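Local coordinates for protein glycerol-3-phosphate dehydrogenase [NAD(P)+] (Coxiella burnetii, PDB 3K96) that probably catalyses the NAD(P)H-dependent reduction of dihydroxyacetone phosphate to sn-glycerol 3-phosphate, the key precursor for phospholipid synthesis, at residues L219-G224 with E306-T311; R242-M247 with G268-T273; D312-L317 with I323-T328. One frame throughout, in Å; residues are numbered along the deposited sequence.

Contact 1. Residues L219-G224 with E306-T311; sequences LAIATG and EGLYNT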
loop_
_atom_site.group_PDB
_atom_site.type_symbol
_atom_site.label_atom_id
_atom_site.label_comp_id
_atom_site.label_asym_id
_atom_site.label_seq_id
_atom_site.Cartn_x
_atom_site.Cartn_y
_atom_site.Cartn_z
ATOM N N LEU A 219 -4.068 -2.954 11.939
ATOM C CA LEU A 219 -3.849 -3.639 10.653
ATOM C C LEU A 219 -2.393 -4.107 10.533
ATOM O O LEU A 219 -2.122 -5.152 9.940
ATOM C CB LEU A 219 -4.274 -2.760 9.482
ATOM C CG LEU A 219 -5.747 -2.318 9.591
ATOM C CD1 LEU A 219 -6.175 -1.414 8.423
ATOM C CD2 LEU A 219 -6.674 -3.520 9.694
ATOM N N ALA A 220 -1.471 -3.354 11.125
ATOM C CA ALA A 220 -0.062 -3.731 11.137
ATOM C C ALA A 220 0.119 -5.033 11.911
ATOM O O ALA A 220 0.912 -5.878 11.531
ATOM C CB ALA A 220 0.786 -2.607 11.758
ATOM N N ILE A 221 -0.628 -5.196 13.004
ATOM C CA ILE A 221 -0.552 -6.429 13.764
ATOM C C ILE A 221 -1.109 -7.563 12.909
ATOM O O ILE A 221 -0.477 -8.612 12.802
ATOM C CB ILE A 221 -1.290 -6.355 15.088
ATOM C CG1 ILE A 221 -0.611 -5.339 16.028
ATOM C CG2 ILE A 221 -1.320 -7.733 15.763
ATOM C CD1 ILE A 221 -1.357 -5.204 17.375
ATOM N N ALA A 222 -2.254 -7.331 12.271
ATOM C CA ALA A 222 -2.885 -8.342 11.420
ATOM C C ALA A 222 -1.964 -8.785 10.289
ATOM O O ALA A 222 -1.762 -9.978 10.077
ATOM C CB ALA A 222 -4.207 -7.818 10.850
ATOM N N THR A 223 -1.408 -7.838 9.548
ATOM C CA THR A 223 -0.526 -8.191 8.464
ATOM C C THR A 223 0.774 -8.801 8.998
ATOM O O THR A 223 1.395 -9.634 8.334
ATOM C CB THR A 223 -0.245 -7.006 7.570
ATOM O OG1 THR A 223 0.307 -5.946 8.354
ATOM C CG2 THR A 223 -1.541 -6.531 6.905
ATOM N N GLY A 224 1.196 -8.387 10.190
ATOM C CA GLY A 224 2.378 -8.967 10.794
ATOM C C GLY A 224 2.153 -10.453 11.065
ATOM O O GLY A 224 3.048 -11.291 10.837
ATOM N N GLU A 306 1.593 0.297 21.002
ATOM C CA GLU A 306 0.245 0.840 21.071
ATOM C C GLU A 306 -0.818 0.012 20.425
ATOM O O GLU A 306 -1.981 0.195 20.722
ATOM C CB GLU A 306 0.205 2.202 20.410
ATOM C CG GLU A 306 0.593 3.339 21.267
ATOM C CD GLU A 306 0.754 4.574 20.425
ATOM O OE1 GLU A 306 1.684 4.552 19.593
ATOM O OE2 GLU A 306 -0.029 5.542 20.581
ATOM N N GLY A 307 -0.430 -0.911 19.554
ATOM C CA GLY A 307 -1.404 -1.691 18.799
ATOM C C GLY A 307 -2.440 -2.448 19.591
ATOM O O GLY A 307 -3.598 -2.528 19.169
ATOM N N LEU A 308 -2.043 -3.046 20.707
ATOM C CA LEU A 308 -3.013 -3.804 21.525
ATOM C C LEU A 308 -4.045 -2.827 22.120
ATOM O O LEU A 308 -5.241 -3.061 22.059
ATOM C CB LEU A 308 -2.348 -4.621 22.639
ATOM C CG LEU A 308 -1.437 -5.776 22.233
ATOM C CD1 LEU A 308 -0.156 -5.231 21.646
ATOM C CD2 LEU A 308 -1.118 -6.621 23.443
ATOM N N TYR A 309 -3.555 -1.732 22.686
ATOM C CA TYR A 309 -4.426 -0.692 23.220
ATOM C C TYR A 309 -5.320 -0.153 22.111
ATOM O O TYR A 309 -6.527 -0.033 22.308
ATOM C CB TYR A 309 -3.582 0.426 23.825
ATOM C CG TYR A 309 -4.354 1.470 24.567
ATOM C CD1 TYR A 309 -4.809 1.237 25.867
ATOM C CD2 TYR A 309 -4.562 2.723 24.013
ATOM C CE1 TYR A 309 -5.505 2.229 26.574
ATOM C CE2 TYR A 309 -5.246 3.716 24.704
ATOM C CZ TYR A 309 -5.718 3.468 25.976
ATOM O OH TYR A 309 -6.390 4.469 26.648
ATOM N N ASN A 310 -4.752 0.173 20.951
ATOM C CA ASN A 310 -5.563 0.650 19.835
ATOM C C ASN A 310 -6.674 -0.359 19.504
ATOM O O ASN A 310 -7.796 0.032 19.243
ATOM C CB ASN A 310 -4.774 0.821 18.525
ATOM C CG ASN A 310 -3.715 1.925 18.550
ATOM O OD1 ASN A 310 -2.842 1.931 17.671
ATOM N ND2 ASN A 310 -3.776 2.848 19.513
ATOM N N THR A 311 -6.328 -1.652 19.452
ATOM C CA THR A 311 -7.285 -2.693 19.094
ATOM C C THR A 311 -8.440 -2.682 20.082
ATOM O O THR A 311 -9.618 -2.685 19.702
ATOM C CB THR A 311 -6.644 -4.117 19.088
ATOM O OG1 THR A 311 -5.557 -4.164 18.169
ATOM C CG2 THR A 311 -7.653 -5.187 18.679
#

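Contact 2. Residues R242-M247 with G268-T273; sequences RGLTEM and GDLVLT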
loop_
_atom_site.group_PDB
_atom_site.type_symbol
_atom_site.label_atom_id
_atom_site.label_comp_id
_atom_site.label_asym_id
_atom_site.label_seq_id
_atom_site.Cartn_x
_atom_site.Cartn_y
_atom_site.Cartn_z
ATOM N N ARG A 242 -8.250 -5.145 2.428
ATOM C CA ARG A 242 -9.413 -5.298 3.315
ATOM C C ARG A 242 -9.332 -4.341 4.482
ATOM O O ARG A 242 -10.339 -3.839 4.955
ATOM C CB ARG A 242 -9.547 -6.710 3.865
ATOM C CG ARG A 242 -9.940 -7.735 2.839
ATOM C CD ARG A 242 -10.644 -8.880 3.539
ATOM N NE ARG A 242 -11.881 -8.399 4.177
ATOM C CZ ARG A 242 -12.658 -9.140 4.962
ATOM N NH1 ARG A 242 -13.752 -8.604 5.496
ATOM N NH2 ARG A 242 -12.342 -10.416 5.224
ATOM N N GLY A 243 -8.127 -4.108 4.958
ATOM C CA GLY A 243 -7.924 -3.189 6.042
ATOM C C GLY A 243 -8.433 -1.804 5.712
ATOM O O GLY A 243 -9.125 -1.192 6.510
ATOM N N LEU A 244 -8.085 -1.312 4.530
ATOM C CA LEU A 244 -8.500 0.021 4.115
ATOM C C LEU A 244 -10.036 0.082 4.054
ATOM O O LEU A 244 -10.637 1.103 4.399
ATOM C CB LEU A 244 -7.865 0.422 2.773
ATOM C CG LEU A 244 -7.884 1.932 2.512
ATOM C CD1 LEU A 244 -6.888 2.612 3.484
ATOM C CD2 LEU A 244 -7.542 2.319 1.081
ATOM N N THR A 245 -10.680 -1.008 3.634
ATOM C CA THR A 245 -12.154 -1.039 3.597
ATOM C C THR A 245 -12.788 -0.804 4.977
ATOM O O THR A 245 -13.742 -0.021 5.102
ATOM C CB THR A 245 -12.674 -2.370 2.988
ATOM O OG1 THR A 245 -12.184 -2.491 1.644
ATOM C CG2 THR A 245 -14.204 -2.419 2.981
ATOM N N GLU A 246 -12.292 -1.463 6.031
ATOM C CA GLU A 246 -12.905 -1.218 7.356
ATOM C C GLU A 246 -12.489 0.122 7.931
ATOM O O GLU A 246 -13.253 0.742 8.686
ATOM C CB GLU A 246 -12.714 -2.380 8.355
ATOM C CG GLU A 246 -11.345 -2.667 8.833
ATOM C CD GLU A 246 -11.290 -4.006 9.588
ATOM O OE1 GLU A 246 -10.994 -4.005 10.800
ATOM O OE2 GLU A 246 -11.576 -5.059 8.964
ATOM N N MET A 247 -11.289 0.572 7.579
ATOM C CA MET A 247 -10.832 1.887 8.001
ATOM C C MET A 247 -11.832 2.902 7.375
ATOM O O MET A 247 -12.310 3.800 8.042
ATOM C CB MET A 247 -9.400 2.150 7.518
ATOM C CG MET A 247 -8.801 3.496 7.941
ATOM S SD MET A 247 -7.156 3.796 7.219
ATOM C CE MET A 247 -6.177 2.600 8.115
ATOM N N GLY A 268 -1.156 6.021 2.833
ATOM C CA GLY A 268 0.273 6.226 2.991
ATOM C C GLY A 268 0.839 5.580 4.219
ATOM O O GLY A 268 1.741 4.740 4.132
ATOM N N ASP A 269 0.299 5.976 5.373
ATOM C CA ASP A 269 0.738 5.467 6.667
ATOM C C ASP A 269 0.467 3.963 6.768
ATOM O O ASP A 269 1.229 3.214 7.373
ATOM C CB ASP A 269 -0.011 6.205 7.766
ATOM C CG ASP A 269 0.739 6.249 9.077
ATOM O OD1 ASP A 269 1.875 5.726 9.179
ATOM O OD2 ASP A 269 0.188 6.850 10.028
ATOM N N LEU A 270 -0.615 3.506 6.166
ATOM C CA LEU A 270 -0.935 2.071 6.246
ATOM C C LEU A 270 0.065 1.213 5.505
ATOM O O LEU A 270 0.526 0.211 6.031
ATOM C CB LEU A 270 -2.333 1.796 5.713
ATOM C CG LEU A 270 -2.877 0.370 5.807
ATOM C CD1 LEU A 270 -3.101 -0.035 7.249
ATOM C CD2 LEU A 270 -4.201 0.337 5.052
ATOM N N VAL A 271 0.409 1.596 4.283
ATOM C CA VAL A 271 1.354 0.798 3.533
ATOM C C VAL A 271 2.703 0.772 4.225
ATOM O O VAL A 271 3.314 -0.282 4.342
ATOM C CB VAL A 271 1.457 1.226 2.057
ATOM C CG1 VAL A 271 0.101 1.069 1.406
ATOM C CG2 VAL A 271 1.973 2.646 1.914
ATOM N N LEU A 272 3.142 1.924 4.730
ATOM C CA LEU A 272 4.409 2.007 5.447
ATOM C C LEU A 272 4.429 1.083 6.641
ATOM O O LEU A 272 5.347 0.258 6.800
ATOM C CB LEU A 272 4.654 3.439 5.963
ATOM C CG LEU A 272 5.831 3.570 6.948
ATOM C CD1 LEU A 272 7.157 3.281 6.229
ATOM C CD2 LEU A 272 5.869 4.952 7.600
ATOM N N THR A 273 3.387 1.171 7.463
ATOM C CA THR A 273 3.362 0.433 8.723
ATOM C C THR A 273 3.132 -1.068 8.555
ATOM O O THR A 273 3.594 -1.863 9.384
ATOM C CB THR A 273 2.318 1.008 9.675
ATOM O OG1 THR A 273 2.449 2.446 9.707
ATOM C CG2 THR A 273 2.499 0.428 11.083
#

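Contact 3. Residues D312-L317 with I323-T328; sequences DQVHAL and IEMPLT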
loop_
_atom_site.group_PDB
_atom_site.type_symbol
_atom_site.label_atom_id
_atom_site.label_comp_id
_atom_site.label_asym_id
_atom_site.label_seq_id
_atom_site.Cartn_x
_atom_site.Cartn_y
_atom_site.Cartn_z
ATOM N N ASP A 312 -8.103 -2.633 21.355
ATOM C CA ASP A 312 -9.136 -2.645 22.393
ATOM C C ASP A 312 -10.043 -1.433 22.324
ATOM O O ASP A 312 -11.259 -1.571 22.457
ATOM C CB ASP A 312 -8.489 -2.755 23.778
ATOM C CG ASP A 312 -7.807 -4.093 23.984
ATOM O OD1 ASP A 312 -8.104 -5.035 23.188
ATOM O OD2 ASP A 312 -6.979 -4.204 24.929
ATOM N N GLN A 313 -9.472 -0.249 22.076
ATOM C CA GLN A 313 -10.299 0.975 22.048
ATOM C C GLN A 313 -11.203 1.023 20.824
ATOM O O GLN A 313 -12.385 1.365 20.928
ATOM C CB GLN A 313 -9.437 2.243 22.108
ATOM C CG GLN A 313 -8.603 2.378 23.366
ATOM C CD GLN A 313 -9.441 2.456 24.621
ATOM O OE1 GLN A 313 -10.446 3.162 24.681
ATOM N NE2 GLN A 313 -9.026 1.733 25.634
ATOM N N VAL A 314 -10.658 0.654 19.671
ATOM C CA VAL A 314 -11.424 0.673 18.447
ATOM C C VAL A 314 -12.482 -0.411 18.465
ATOM O O VAL A 314 -13.610 -0.180 18.021
ATOM C CB VAL A 314 -10.517 0.564 17.200
ATOM C CG1 VAL A 314 -11.339 0.348 15.945
ATOM C CG2 VAL A 314 -9.665 1.815 17.084
ATOM N N HIS A 315 -12.143 -1.574 19.004
ATOM C CA HIS A 315 -13.118 -2.677 19.098
ATOM C C HIS A 315 -14.319 -2.209 19.921
ATOM O O HIS A 315 -15.459 -2.408 19.518
ATOM C CB HIS A 315 -12.501 -3.916 19.733
ATOM C CG HIS A 315 -13.438 -5.088 19.813
ATOM N ND1 HIS A 315 -14.050 -5.477 20.986
ATOM C CD2 HIS A 315 -13.863 -5.952 18.867
ATOM C CE1 HIS A 315 -14.812 -6.534 20.756
ATOM N NE2 HIS A 315 -14.718 -6.839 19.474
ATOM N N ALA A 316 -14.064 -1.557 21.052
ATOM C CA ALA A 316 -15.152 -1.064 21.887
ATOM C C ALA A 316 -15.980 -0.030 21.130
ATOM O O ALA A 316 -17.200 -0.030 21.213
ATOM C CB ALA A 316 -14.617 -0.475 23.216
ATOM N N LEU A 317 -15.319 0.845 20.379
ATOM C CA LEU A 317 -16.024 1.874 19.628
ATOM C C LEU A 317 -16.859 1.241 18.513
ATOM O O LEU A 317 -18.006 1.620 18.304
ATOM C CB LEU A 317 -15.048 2.889 19.034
ATOM C CG LEU A 317 -15.690 4.058 18.313
ATOM C CD1 LEU A 317 -16.344 4.990 19.339
ATOM C CD2 LEU A 317 -14.672 4.811 17.482
ATOM N N ILE A 323 -20.413 -1.115 14.154
ATOM C CA ILE A 323 -19.612 -0.965 12.963
ATOM C C ILE A 323 -18.871 -2.252 12.708
ATOM O O ILE A 323 -18.167 -2.748 13.573
ATOM C CB ILE A 323 -18.580 0.154 13.115
ATOM C CG1 ILE A 323 -19.270 1.462 13.506
ATOM C CG2 ILE A 323 -17.816 0.331 11.830
ATOM C CD1 ILE A 323 -18.302 2.609 13.704
ATOM N N GLU A 324 -19.028 -2.785 11.510
ATOM C CA GLU A 324 -18.363 -4.009 11.148
ATOM C C GLU A 324 -16.903 -3.761 10.768
ATOM O O GLU A 324 -16.619 -3.044 9.811
ATOM C CB GLU A 324 -19.045 -4.674 9.966
ATOM C CG GLU A 324 -18.395 -6.039 9.683
ATOM C CD GLU A 324 -18.866 -6.698 8.401
ATOM O OE1 GLU A 324 -19.611 -6.052 7.629
ATOM O OE2 GLU A 324 -18.471 -7.864 8.169
ATOM N N MET A 325 -15.991 -4.380 11.509
ATOM C CA MET A 325 -14.563 -4.244 11.261
ATOM C C MET A 325 -13.963 -5.608 11.521
ATOM O O MET A 325 -13.498 -5.876 12.624
ATOM C CB MET A 325 -13.955 -3.194 12.213
ATOM C CG MET A 325 -14.664 -1.859 12.162
ATOM S SD MET A 325 -13.749 -0.591 13.065
ATOM C CE MET A 325 -12.273 -0.504 12.030
ATOM N N PRO A 326 -13.992 -6.483 10.497
ATOM C CA PRO A 326 -13.544 -7.877 10.615
ATOM C C PRO A 326 -12.103 -8.085 11.023
ATOM O O PRO A 326 -11.850 -8.958 11.854
ATOM C CB PRO A 326 -13.801 -8.486 9.215
ATOM C CG PRO A 326 -14.562 -7.451 8.427
ATOM C CD PRO A 326 -14.588 -6.163 9.186
ATOM N N LEU A 327 -11.157 -7.345 10.445
ATOM C CA LEU A 327 -9.764 -7.522 10.848
ATOM C C LEU A 327 -9.561 -7.137 12.309
ATOM O O LEU A 327 -8.919 -7.875 13.063
ATOM C CB LEU A 327 -8.752 -6.795 9.953
ATOM C CG LEU A 327 -8.426 -7.510 8.631
ATOM C CD1 LEU A 327 -9.647 -7.602 7.725
ATOM C CD2 LEU A 327 -7.257 -6.837 7.907
ATOM N N THR A 328 -10.119 -6.000 12.705
ATOM C CA THR A 328 -9.980 -5.511 14.082
ATOM C C THR A 328 -10.581 -6.501 15.065
ATOM O O THR A 328 -10.015 -6.756 16.110
ATOM C CB THR A 328 -10.683 -4.160 14.246
ATOM O OG1 THR A 328 -10.080 -3.218 13.345
ATOM C CG2 THR A 328 -10.598 -3.685 15.688
#

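Contact 1. Residues L219-G224 with E306-T311
Ile221 meets Gly307 end-on: the terminal methyl CD1 of the isoleucine comes down on bare backbone, 3.7 Å from Gly307 C and 3.8 Å from Gly307 CA. The CG1 branch lies beside the backbone N of Ile221 and runs on fully extended (chi2 178°), which carries CD1 to the far end of the side chain's reach. Because Gly307 has no side chain, the methyl can settle directly on the first turn of helix 307-320. Here the local axes of 219-224 and 307-311 come within 10.2 Å and run at 114° to each other, on two helices of the all-helical C-terminal domain of this dehydrogenase family. The flanks of the methyl are touched more loosely. Leu308 starts away from helix 206-228, yet its CD1 turns back to lie 4.4 Å from Ile221 CD1, and Thr311 OG1 stands equally far off. That hydroxyl is occupied within its own turn, donating to Gly307 O at 2.7 Å, tilted 31° from the carbonyl plane, while Thr311 N reaches the same oxygen from the opposite face. Gly307 N, at the helix start, is hydrogen-bonded to OD1 of Asn281, a residue predicted to bind glycerol 3-phosphate.

Contact 2. Residues R242-M247 with G268-T273
Leu270 stands between Leu244 and Met247 and offers a different methyl to each. The apolar contact is made of just these three buried side chains. Leu270 CD2 lies 3.9 Å from Leu244 CD1, the two leucines passing at a slant, whereas Leu270 CD1 and Met247 CE face each other tip to tip at 4.1 Å. With CG anti to the backbone N (chi1 -176°), Leu270 is directed straight at helix 233-253, and its fork spans two residues that are three positions apart on that helix. Met247 is extended through its first two torsions and bends only at the last (chi3 -70°), which brings CE round to the leucine.

On helix 264-275 the polar interactions involve Thr273 and Asp269. Thr273 OG1 donates to Asp269 O at 2.7 Å, and Thr273 N, 3.0 Å away, approaches that oxygen from the other face of its plane, so the carbonyl is held by two bonds. The same hydroxyl is also hydrogen-bonded to NZ of Lys216, the predicted proton acceptor, and Asp269 OD2 forms a salt bridge with Lys134. On the other segment, Glu246 bonds toward helix 326-336.

The second subunit packs against the same region: Leu244 touches Leu267 of that subunit, and Val271 meets Val271 of that subunit. One helix thus has an apolar face toward helix 233-253 and the dimer partner, and another bearing Asp269 and Thr273 beside Lys216, an arrangement that belongs to the probable glycerol 3-phosphate site of this family's helical domain.

Contact 3. Residues D312-L317 with I323-T328
Met325 reaches across to Val314 from the loop just ahead of helix 326-336, where it holds the N-cap position. Its CB, directed at helix 307-320, packs beside Glu246 and lies 4.0 Å from Thr328 OG1. CG comes next and rests against the branch methyl of its neighbour Ile323, 3.9 Å from Ile323 CG2. The sulfur then makes the crossing, with SD 3.9 Å from Val314 CG1. A bend at the last torsion (chi3 66°) turns the terminal methyl toward Thr328 in the first turn of the following helix: CE remains 4.1 Å from Val314 CG1 and comes within 3.7 Å of Thr328 OG1. The methionine and valine side chains cross at about a right angle, and Val314 CG1, anti to its own backbone N (chi1 170°), receives both SD and CE.

Thr328 also supports Val314 CG1, its CG2 lying 4.1 Å from that atom and 4.2 Å from His315 N. The threonine's two branches divide the work, since OG1 is hydrogen-bonded to Glu246 OE1.

The contact joins two consecutive helices, 307-320 and 326-336, across their short connection. Val314 also packs on Ser214 and Ile218 of helix 206-228, helix 233-253 covers the Met325 and Pro326 end through Glu246, and farther along, the His315 ring stacks on that of His332.

In the fold
The three contacts share one helical core, and Leu219 of contact 1 packs on both of the others: its CD1 lies 3.6 Å from Leu270 CD1 of contact 2, and its CD2 is 3.8 Å from Leu327 CD2 of contact 3. A probable hydrogen bond of 2.8 Å from Leu327 N to Glu246 OE2 ties 323-328 to 242-247. Contact 2 is nested within the chain loop that contact 1 closes, while contact 3 follows on, continuing helix 307-320. Contact 2 holds Asp269, and its Leu270 side chain is about 4 Å from that of Lys216; contact 1 holds Glu306, and its Gly307 comes about 3 Å from the Asn281 side chain, all predicted site residues. Val314 of contact 3 is about 10 Å from Lys216, side chain to side chain.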